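PDB 4XXF: fuculose-1-phosphate aldolase from Glaciozyma antarctica, which is a zinc-binding member of the class II aldolase and adducin family, built around a mixed beta sheet with helices packed against it. Local coordinates for residues Glu16-Trp21 with Arg49-Lys54; Ala28-Phe33 with Arg67-Ser72; Asp73-Asn78 with Gly90-Asn95. One frame throughout, in Å; residues are numbered along the deposited sequence. Where two conformers were deposited one is given.

Contact 1: Glu16-Trp21 with Arg49-Lys54; sequences EAERAW and RDPENK
R19 reaches D50 with CG anti to its backbone N (chi1 -178°) and a bend that swings NE aside (chi3 -71°), while D50 sets its own CG anti to its N. The result is a surface salt-bridge network, joining the first turns of helix 15-36 to the loop of the beta-hairpin formed by strands 45-49 and 56-59. R19 grips the carboxylate side-on: NE to D50 OD2 is 2.8 Å and almost straight, NH2 to D50 OD1 is 3.0 Å. Both oxygens use their syn lone pairs, and the two planar groups are nearly coplanar (12° apart). At D50 OD1, E52 N, from above the carboxylate plane, closes an Asx turn, and N53 N, on the anti lone pair, extends it to an Asx motif; the loop's own backbone thus holds the acceptor in place. OD2 has a second partner in W58 NE1. Beside the salt bridges, P51 packs on the helix: its CB lies 3.5 Å from E18 CD, and its CG meets R19 CB. R19 NH2 also donates to E52 OE1, at 2.9 Å on the anti side. A water closes the edge, accepting from R19 NH1 and donating to E52 OE1, the latter at 2.6 Å.

Contact 2: Ala28-Phe33 with Arg67-Ser72; sequences AAIRIF and RLMTVS
The carbonyl oxygen M69 O is gripped by two nitrogens of R31: NE at 2.9 Å, in the carbonyl plane and on a lone pair, and NH2 to the same M69 O at 3.0 Å from above that plane. Seen from the arginine, both bonds leave close to the guanidinium plane, so a single oxygen serves the NE-NH2 edge of the group. The N-H...O angles, 149° and 142°, are bent, as expected when two donors share one acceptor. A second carbonyl meets the flat group quite differently: R67 O lies over the centre of one face, 3.0 Å from R31 CZ, and its angles to NE and NH1 are too poor for hydrogen bonds. A partly negative oxygen set over the face of a cation is probably favourable electrostatically. R31 turns sharply at chi2 (-87°), which places CD, itself 3.5 Å from R67 O. In this AraD-like, class II aldolase fold, helix 15-36 packs against the sheet, and here its C-terminal half receives the loop linking strands 56-59 and 75-78, whose residues 67-68 are 3-10 helical. On the neighbouring face of the helix I30 meets M69 through carbon alone: I30 CG2 is 3.7 Å from M69 CB, and both I30 CG2 and CD1 approach M69 CG. L46 of strand 45-49 backs I30. R31 NH1 and R67 NH1 come within 3.3 Å of each other, two like charges, but E255 OE1 forms a salt bridge with each and would offset their repulsion; Q252 OE1 also accepts from R31 NH1. R67 packs in addition on V247 of a second subunit, and L68 on Q246 of that chain.

Contact 3: Asp73-Asn78 with Gly90-Asn95; sequences DLILVN and GRRIVN
I75 and V94 both set out from their backbones toward the opposite segment and meet between the strand and the loop, the CD1 end of I75 resting beside V94 CB. Strand 75-78 lies at the edge of the mixed sheet within this chain, and the loop 90-95 that covers it leads into helix 96-108; no hydrogen bond joins the two segments directly. I75 CG1 lies between its backbone N and carbonyl carbon (chi1 49°), and the two ends of the side chain divide the work. CD1 lies 3.3 Å from I93 O and 3.9 Å from V94 CB, while CG2 lies 4.1 Å from R92 CA, against the backbone. V77, whose CB is directed to the same side, adds a looser contact on V94 that is doubtful in detail because V77 has two conformers. R92 centres an inverse gamma turn, closed by a weak bond from I93 N to R91 O. The arginine ends turn to other partners, R91 NH1 to F62 O and R92 NE to G86 O, and R91 also packs on Q246 of a second subunit. One water donates to D73 O at 2.9 Å and to R91 O at 2.8 Å.

Overall arrangement
Contacts 1 and 2 both use helix 15-36, contact 1 near its start and contact 2 further along, with centres 18 Å apart; their segments alternate in the chain. Contact 3 follows both in sequence, its centre about 16 Å from that of contact 1 and 14 Å from that of contact 2. Contacts 2 and 3 meet directly through L74, whose CD2 lies 4.1 Å from M69 SD and 4.2 Å from I30 CD1. Contacts 1 and 2 join helix 15-36 to the successive connections 45-49/56-59 and 56-59/75-78, while contact 3 joins edge strand 75-78 to the loop before helix 96-108. Contacts 2 and 3 also touch the second subunit. The side chain of V94 lies about 13 Å from a bound zinc ion.

Contact 1: Glu16-Trp21 with Arg49-Lys54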
loop_
_atom_site.group_PDB
_atom_site.type_symbol
_atom_site.label_atom_id
_atom_site.label_comp_id
_atom_site.label_asym_id
_atom_site.label_seq_id
_atom_site.Cartn_x
_atom_site.Cartn_y
_atom_site.Cartn_z
ATOM N N GLU A 16 -21.133 -4.576 34.969
ATOM C CA GLU A 16 -20.793 -3.235 34.513
ATOM C C GLU A 16 -19.341 -3.154 34.040
ATOM O O GLU A 16 -19.046 -2.518 33.029
ATOM C CB GLU A 16 -21.026 -2.195 35.617
ATOM C CG GLU A 16 -22.490 -1.981 36.022
ATOM C CD GLU A 16 -22.662 -0.986 37.175
ATOM O OE1 GLU A 16 -21.647 -0.569 37.786
ATOM O OE2 GLU A 16 -23.823 -0.631 37.484
ATOM N N ALA A 17 -18.432 -3.792 34.771
ATOM C CA ALA A 17 -17.026 -3.817 34.373
ATOM C C ALA A 17 -16.840 -4.568 33.058
ATOM O O ALA A 17 -16.063 -4.150 32.189
ATOM C CB ALA A 17 -16.168 -4.443 35.460
ATOM N N GLU A 18 -17.542 -5.688 32.918
ATOM C CA GLU A 18 -17.487 -6.456 31.687
ATOM C C GLU A 18 -18.004 -5.627 30.511
ATOM O O GLU A 18 -17.386 -5.626 29.441
ATOM C CB GLU A 18 -18.280 -7.759 31.814
ATOM C CG GLU A 18 -18.156 -8.610 30.556
ATOM C CD GLU A 18 -18.802 -9.980 30.679
ATOM O OE1 GLU A 18 -19.407 -10.283 31.727
ATOM O OE2 GLU A 18 -18.695 -10.758 29.704
ATOM N N ARG A 19 -19.133 -4.943 30.693
ATOM C CA ARG A 19 -19.698 -4.140 29.623
ATOM C C ARG A 19 -18.718 -3.052 29.198
ATOM O O ARG A 19 -18.539 -2.804 28.004
ATOM C CB ARG A 19 -21.025 -3.523 30.065
ATOM C CG ARG A 19 -21.701 -2.710 28.971
ATOM C CD ARG A 19 -22.999 -2.109 29.470
ATOM N NE ARG A 19 -24.025 -3.133 29.657
ATOM C CZ ARG A 19 -24.574 -3.448 30.824
ATOM N NH1 ARG A 19 -24.218 -2.816 31.940
ATOM N NH2 ARG A 19 -25.489 -4.402 30.872
ATOM N N ALA A 20 -18.065 -2.410 30.168
ATOM C CA ALA A 20 -17.103 -1.358 29.834
ATOM C C ALA A 20 -15.934 -1.921 29.031
ATOM O O ALA A 20 -15.476 -1.297 28.062
ATOM C CB ALA A 20 -16.608 -0.666 31.104
ATOM N N TRP A 21 -15.453 -3.105 29.410
ATOM C CA TRP A 21 -14.361 -3.760 28.687
ATOM C C TRP A 21 -14.772 -4.088 27.259
ATOM O O TRP A 21 -14.040 -3.822 26.296
ATOM C CB TRP A 21 -13.926 -5.054 29.397
ATOM C CG TRP A 21 -12.994 -5.890 28.549
ATOM C CD1 TRP A 21 -13.339 -6.884 27.668
ATOM C CD2 TRP A 21 -11.568 -5.776 28.483
ATOM N NE1 TRP A 21 -12.210 -7.399 27.071
ATOM C CE2 TRP A 21 -11.112 -6.738 27.553
ATOM C CE3 TRP A 21 -10.633 -4.959 29.122
ATOM C CZ2 TRP A 21 -9.761 -6.903 27.250
ATOM C CZ3 TRP A 21 -9.285 -5.126 28.818
ATOM C CH2 TRP A 21 -8.866 -6.089 27.890
ATOM N N ARG A 49 -22.596 -8.993 21.821
ATOM C CA ARG A 49 -23.737 -9.237 22.687
ATOM C C ARG A 49 -23.520 -8.573 24.037
ATOM O O ARG A 49 -22.438 -8.681 24.623
ATOM C CB ARG A 49 -23.923 -10.735 22.863
ATOM C CG ARG A 49 -25.269 -11.153 23.388
ATOM C CD ARG A 49 -25.242 -12.618 23.693
ATOM N NE ARG A 49 -25.004 -13.494 22.537
ATOM C CZ ARG A 49 -25.961 -13.946 21.722
ATOM N NH1 ARG A 49 -27.214 -13.542 21.872
ATOM N NH2 ARG A 49 -25.672 -14.792 20.746
ATOM N N ASP A 50 -24.538 -7.881 24.541
ATOM C CA ASP A 50 -24.445 -7.304 25.880
ATOM C C ASP A 50 -24.310 -8.405 26.923
ATOM O O ASP A 50 -24.960 -9.443 26.808
ATOM C CB ASP A 50 -25.669 -6.438 26.191
ATOM C CG ASP A 50 -25.524 -5.687 27.492
ATOM O OD1 ASP A 50 -26.045 -6.168 28.519
ATOM O OD2 ASP A 50 -24.867 -4.621 27.480
ATOM N N PRO A 51 -23.470 -8.187 27.949
ATOM C CA PRO A 51 -23.240 -9.264 28.921
ATOM C C PRO A 51 -24.361 -9.456 29.927
ATOM O O PRO A 51 -24.339 -10.447 30.664
ATOM C CB PRO A 51 -21.956 -8.821 29.634
ATOM C CG PRO A 51 -21.913 -7.335 29.453
ATOM C CD PRO A 51 -22.501 -7.084 28.100
ATOM N N GLU A 52 -25.318 -8.540 29.980
ATOM C CA GLU A 52 -26.414 -8.677 30.935
ATOM C C GLU A 52 -27.675 -9.214 30.266
ATOM O O GLU A 52 -28.349 -10.088 30.812
ATOM C CB GLU A 52 -26.700 -7.339 31.612
ATOM C CG GLU A 52 -27.759 -7.402 32.688
ATOM C CD GLU A 52 -27.785 -6.156 33.542
ATOM O OE1 GLU A 52 -27.346 -5.092 33.057
ATOM O OE2 GLU A 52 -28.245 -6.246 34.703
ATOM N N ASN A 53 -27.986 -8.690 29.085
ATOM C CA ASN A 53 -29.153 -9.125 28.329
ATOM C C ASN A 53 -28.707 -9.697 26.993
ATOM O O ASN A 53 -28.214 -8.968 26.141
ATOM C CB ASN A 53 -30.130 -7.961 28.122
ATOM C CG ASN A 53 -31.466 -8.401 27.536
ATOM O OD1 ASN A 53 -31.539 -9.324 26.722
ATOM N ND2 ASN A 53 -32.535 -7.732 27.952
ATOM N N LYS A 54 -28.919 -10.996 26.811
ATOM C CA LYS A 54 -28.434 -11.711 25.635
ATOM C C LYS A 54 -29.143 -11.309 24.344
ATOM O O LYS A 54 -28.715 -11.695 23.258
ATOM C CB LYS A 54 -28.578 -13.221 25.848
ATOM C CG LYS A 54 -30.019 -13.717 25.922
ATOM C CD LYS A 54 -30.074 -15.186 26.337
ATOM C CE LYS A 54 -31.488 -15.613 26.681
ATOM N NZ LYS A 54 -31.526 -17.006 27.210
HETATM O O HOH W 1 -25.843 -3.478 34.450
#

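Contact 2: Ala28-Phe33 with Arg67-Ser72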
loop_
_atom_site.group_PDB
_atom_site.type_symbol
_atom_site.label_atom_id
_atom_site.label_comp_id
_atom_site.label_asym_id
_atom_site.label_seq_id
_atom_site.Cartn_x
_atom_site.Cartn_y
_atom_site.Cartn_z
ATOM N N ALA A 28 -11.967 -0.821 19.705
ATOM C CA ALA A 28 -10.622 -1.174 19.254
ATOM C C ALA A 28 -10.696 -2.022 17.987
ATOM O O ALA A 28 -9.916 -1.834 17.057
ATOM C CB ALA A 28 -9.865 -1.905 20.350
ATOM N N ALA A 29 -11.641 -2.953 17.939
ATOM C CA ALA A 29 -11.802 -3.814 16.767
ATOM C C ALA A 29 -12.182 -3.001 15.526
ATOM O O ALA A 29 -11.622 -3.197 14.439
ATOM C CB ALA A 29 -12.841 -4.888 17.033
ATOM N N ILE A 30 -13.120 -2.080 15.693
ATOM C CA ILE A 30 -13.547 -1.209 14.609
ATOM C C ILE A 30 -12.370 -0.345 14.136
ATOM O O ILE A 30 -12.141 -0.174 12.925
ATOM C CB ILE A 30 -14.720 -0.355 15.069
ATOM C CG1 ILE A 30 -15.945 -1.251 15.306
ATOM C CG2 ILE A 30 -15.007 0.726 14.049
ATOM C CD1 ILE A 30 -17.034 -0.615 16.184
ATOM N N ARG A 31 -11.591 0.169 15.087
ATOM C CA ARG A 31 -10.392 0.944 14.751
ATOM C C ARG A 31 -9.343 0.097 14.008
ATOM O O ARG A 31 -8.647 0.601 13.101
ATOM C CB ARG A 31 -9.780 1.558 16.015
ATOM C CG ARG A 31 -10.605 2.719 16.576
ATOM C CD ARG A 31 -10.219 4.043 15.910
ATOM N NE ARG A 31 -10.912 5.167 16.533
ATOM C CZ ARG A 31 -10.375 6.360 16.745
ATOM N NH1 ARG A 31 -9.116 6.599 16.419
ATOM N NH2 ARG A 31 -11.090 7.304 17.331
ATOM N N ILE A 32 -9.216 -1.177 14.370
ATOM C CA ILE A 32 -8.323 -2.074 13.644
ATOM C C ILE A 32 -8.798 -2.227 12.201
ATOM O O ILE A 32 -7.995 -2.173 11.261
ATOM C CB ILE A 32 -8.231 -3.470 14.324
ATOM C CG1 ILE A 32 -7.398 -3.389 15.602
ATOM C CG2 ILE A 32 -7.680 -4.522 13.351
ATOM C CD1 ILE A 32 -7.646 -4.535 16.572
ATOM N N PHE A 33 -10.097 -2.425 12.007
ATOM C CA PHE A 33 -10.632 -2.539 10.642
ATOM C C PHE A 33 -10.297 -1.301 9.814
ATOM O O PHE A 33 -9.870 -1.429 8.668
ATOM C CB PHE A 33 -12.145 -2.787 10.668
ATOM C CG PHE A 33 -12.523 -4.245 10.793
ATOM C CD1 PHE A 33 -11.911 -5.064 11.736
ATOM C CD2 PHE A 33 -13.487 -4.800 9.968
ATOM C CE1 PHE A 33 -12.261 -6.422 11.862
ATOM C CE2 PHE A 33 -13.838 -6.141 10.076
ATOM C CZ PHE A 33 -13.233 -6.959 11.037
ATOM N N ARG A 67 -12.544 4.836 11.418
ATOM C CA ARG A 67 -11.330 5.518 11.860
ATOM C C ARG A 67 -11.569 6.475 13.025
ATOM O O ARG A 67 -10.636 6.797 13.755
ATOM C CB ARG A 67 -10.731 6.270 10.653
ATOM C CG ARG A 67 -9.583 7.235 10.950
ATOM C CD ARG A 67 -8.371 6.490 11.494
ATOM N NE ARG A 67 -7.226 7.369 11.710
ATOM C CZ ARG A 67 -7.072 8.144 12.778
ATOM N NH1 ARG A 67 -7.997 8.177 13.724
ATOM N NH2 ARG A 67 -5.985 8.896 12.895
ATOM N N LEU A 68 -12.806 6.935 13.191
ATOM C CA LEU A 68 -13.135 7.902 14.234
ATOM C C LEU A 68 -13.993 7.313 15.350
ATOM O O LEU A 68 -14.447 8.052 16.222
ATOM C CB LEU A 68 -13.855 9.107 13.621
ATOM C CG LEU A 68 -13.076 9.773 12.481
ATOM C CD1 LEU A 68 -13.933 10.844 11.809
ATOM C CD2 LEU A 68 -11.752 10.382 12.962
ATOM N N MET A 69 -14.200 5.996 15.346
ATOM C CA MET A 69 -15.065 5.354 16.337
ATOM C C MET A 69 -14.564 5.609 17.752
ATOM O O MET A 69 -13.369 5.510 18.014
ATOM C CB MET A 69 -15.128 3.848 16.074
ATOM C CG MET A 69 -16.271 3.119 16.788
ATOM S SD MET A 69 -17.918 3.668 16.230
ATOM C CE MET A 69 -17.720 3.720 14.442
ATOM N N THR A 70 -15.480 5.942 18.660
ATOM C CA THR A 70 -15.158 6.051 20.085
ATOM C C THR A 70 -16.202 5.292 20.884
ATOM O O THR A 70 -17.279 4.981 20.374
ATOM C CB THR A 70 -15.111 7.513 20.601
ATOM O OG1 THR A 70 -16.439 8.041 20.670
ATOM C CG2 THR A 70 -14.249 8.393 19.699
ATOM N N VAL A 71 -15.872 5.003 22.136
ATOM C CA VAL A 71 -16.789 4.286 23.014
ATOM C C VAL A 71 -18.149 4.996 23.124
ATOM O O VAL A 71 -19.197 4.343 23.096
ATOM C CB VAL A 71 -16.152 4.085 24.414
ATOM C CG1 VAL A 71 -17.194 3.656 25.447
ATOM C CG2 VAL A 71 -15.022 3.073 24.320
ATOM N N SER A 72 -18.133 6.328 23.170
ATOM C CA SER A 72 -19.358 7.122 23.296
ATOM C C SER A 72 -20.272 7.038 22.078
ATOM O O SER A 72 -21.457 7.366 22.162
ATOM C CB SER A 72 -19.004 8.588 23.557
ATOM O OG SER A 72 -18.456 8.740 24.855
#

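Contact 3: Asp73-Asn78 with Gly90-Asn95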
loop_
_atom_site.group_PDB
_atom_site.type_symbol
_atom_site.label_atom_id
_atom_site.label_comp_id
_atom_site.label_asym_id
_atom_site.label_seq_id
_atom_site.Cartn_x
_atom_site.Cartn_y
_atom_site.Cartn_z
ATOM N N ASP A 73 -19.730 6.605 20.941
ATOM C CA ASP A 73 -20.526 6.504 19.722
ATOM C C ASP A 73 -21.357 5.236 19.626
ATOM O O ASP A 73 -22.358 5.201 18.903
ATOM C CB ASP A 73 -19.615 6.558 18.497
ATOM C CG ASP A 73 -18.918 7.886 18.348
ATOM O OD1 ASP A 73 -19.615 8.919 18.262
ATOM O OD2 ASP A 73 -17.666 7.895 18.312
ATOM N N LEU A 74 -20.931 4.175 20.312
ATOM C CA LEU A 74 -21.610 2.889 20.184
ATOM C C LEU A 74 -23.058 2.971 20.628
ATOM O O LEU A 74 -23.374 3.619 21.633
ATOM C CB LEU A 74 -20.922 1.812 21.010
ATOM C CG LEU A 74 -19.485 1.473 20.646
ATOM C CD1 LEU A 74 -19.063 0.291 21.505
ATOM C CD2 LEU A 74 -19.345 1.156 19.143
ATOM N N ILE A 75 -23.928 2.265 19.914
ATOM C CA ILE A 75 -25.342 2.230 20.260
ATOM C C ILE A 75 -25.758 0.836 20.688
ATOM O O ILE A 75 -25.137 -0.159 20.303
ATOM C CB ILE A 75 -26.233 2.692 19.086
ATOM C CG1 ILE A 75 -25.859 1.972 17.787
ATOM C CG2 ILE A 75 -26.145 4.213 18.913
ATOM C CD1 ILE A 75 -26.876 2.144 16.669
ATOM N N LEU A 76 -26.815 0.779 21.483
ATOM C CA LEU A 76 -27.382 -0.467 21.963
ATOM C C LEU A 76 -28.667 -0.746 21.203
ATOM O O LEU A 76 -29.522 0.128 21.088
ATOM C CB LEU A 76 -27.654 -0.379 23.461
ATOM C CG LEU A 76 -28.209 -1.619 24.157
ATOM C CD1 LEU A 76 -27.204 -2.761 24.144
ATOM C CD2 LEU A 76 -28.599 -1.267 25.588
ATOM N N VAL A 77 -28.789 -1.960 20.676
ATOM C CA VAL A 77 -29.887 -2.353 19.805
ATOM C C VAL A 77 -30.510 -3.651 20.330
ATOM O O VAL A 77 -29.773 -4.547 20.754
ATOM C CB VAL A 77 -29.381 -2.537 18.348
ATOM C CG1 VAL A 77 -30.507 -2.965 17.422
ATOM C CG2 VAL A 77 -28.741 -1.250 17.843
ATOM N N ASN A 78 -31.834 -3.779 20.301
ATOM C CA ASN A 78 -32.410 -5.048 20.727
ATOM C C ASN A 78 -32.476 -6.013 19.537
ATOM O O ASN A 78 -32.051 -5.678 18.426
ATOM C CB ASN A 78 -33.782 -4.862 21.412
ATOM C CG ASN A 78 -34.862 -4.328 20.486
ATOM O OD1 ASN A 78 -34.714 -4.319 19.271
ATOM N ND2 ASN A 78 -35.965 -3.886 21.077
ATOM N N GLY A 90 -28.110 12.747 17.105
ATOM C CA GLY A 90 -27.933 12.928 15.675
ATOM C C GLY A 90 -27.483 11.673 14.943
ATOM O O GLY A 90 -27.588 11.605 13.719
ATOM N N ARG A 91 -26.985 10.673 15.666
ATOM C CA ARG A 91 -26.596 9.420 15.016
ATOM C C ARG A 91 -26.902 8.218 15.900
ATOM O O ARG A 91 -26.083 7.325 16.086
ATOM C CB ARG A 91 -25.110 9.432 14.624
ATOM C CG ARG A 91 -24.786 8.469 13.479
ATOM C CD ARG A 91 -23.291 8.304 13.220
ATOM N NE ARG A 91 -22.673 9.525 12.707
ATOM C CZ ARG A 91 -22.721 9.910 11.432
ATOM N NH1 ARG A 91 -23.348 9.162 10.537
ATOM N NH2 ARG A 91 -22.140 11.039 11.056
ATOM N N ARG A 92 -28.104 8.208 16.455
ATOM C CA ARG A 92 -28.598 7.030 17.151
ATOM C C ARG A 92 -29.387 6.201 16.153
ATOM O O ARG A 92 -30.604 6.038 16.258
ATOM C CB ARG A 92 -29.425 7.439 18.368
ATOM C CG ARG A 92 -28.526 7.991 19.460
ATOM C CD ARG A 92 -29.261 8.677 20.585
ATOM N NE ARG A 92 -28.288 9.075 21.596
ATOM C CZ ARG A 92 -28.371 10.165 22.345
ATOM N NH1 ARG A 92 -29.403 10.989 22.217
ATOM N NH2 ARG A 92 -27.417 10.428 23.229
ATOM N N ILE A 93 -28.643 5.688 15.175
ATOM C CA ILE A 93 -29.219 4.966 14.050
ATOM C C ILE A 93 -28.385 3.747 13.707
ATOM O O ILE A 93 -27.158 3.769 13.787
ATOM C CB ILE A 93 -29.345 5.859 12.791
ATOM C CG1 ILE A 93 -28.007 6.527 12.461
ATOM C CG2 ILE A 93 -30.432 6.899 12.978
ATOM C CD1 ILE A 93 -27.990 7.201 11.099
ATOM N N VAL A 94 -29.065 2.669 13.338
ATOM C CA VAL A 94 -28.409 1.433 12.952
ATOM C C VAL A 94 -28.731 1.136 11.490
ATOM O O VAL A 94 -29.815 1.457 11.005
ATOM C CB VAL A 94 -28.844 0.244 13.863
ATOM C CG1 VAL A 94 -30.310 -0.138 13.625
ATOM C CG2 VAL A 94 -27.933 -0.959 13.669
ATOM N N ASN A 95 -27.768 0.568 10.773
ATOM C CA ASN A 95 -28.040 0.003 9.459
ATOM C C ASN A 95 -28.851 -1.282 9.671
ATOM O O ASN A 95 -28.304 -2.299 10.092
ATOM C CB ASN A 95 -26.717 -0.241 8.724
ATOM C CG ASN A 95 -26.852 -1.141 7.500
ATOM O OD1 ASN A 95 -27.946 -1.404 7.003
ATOM N ND2 ASN A 95 -25.714 -1.609 7.003
HETATM O O HOH W 2 -23.932 7.453 17.898
#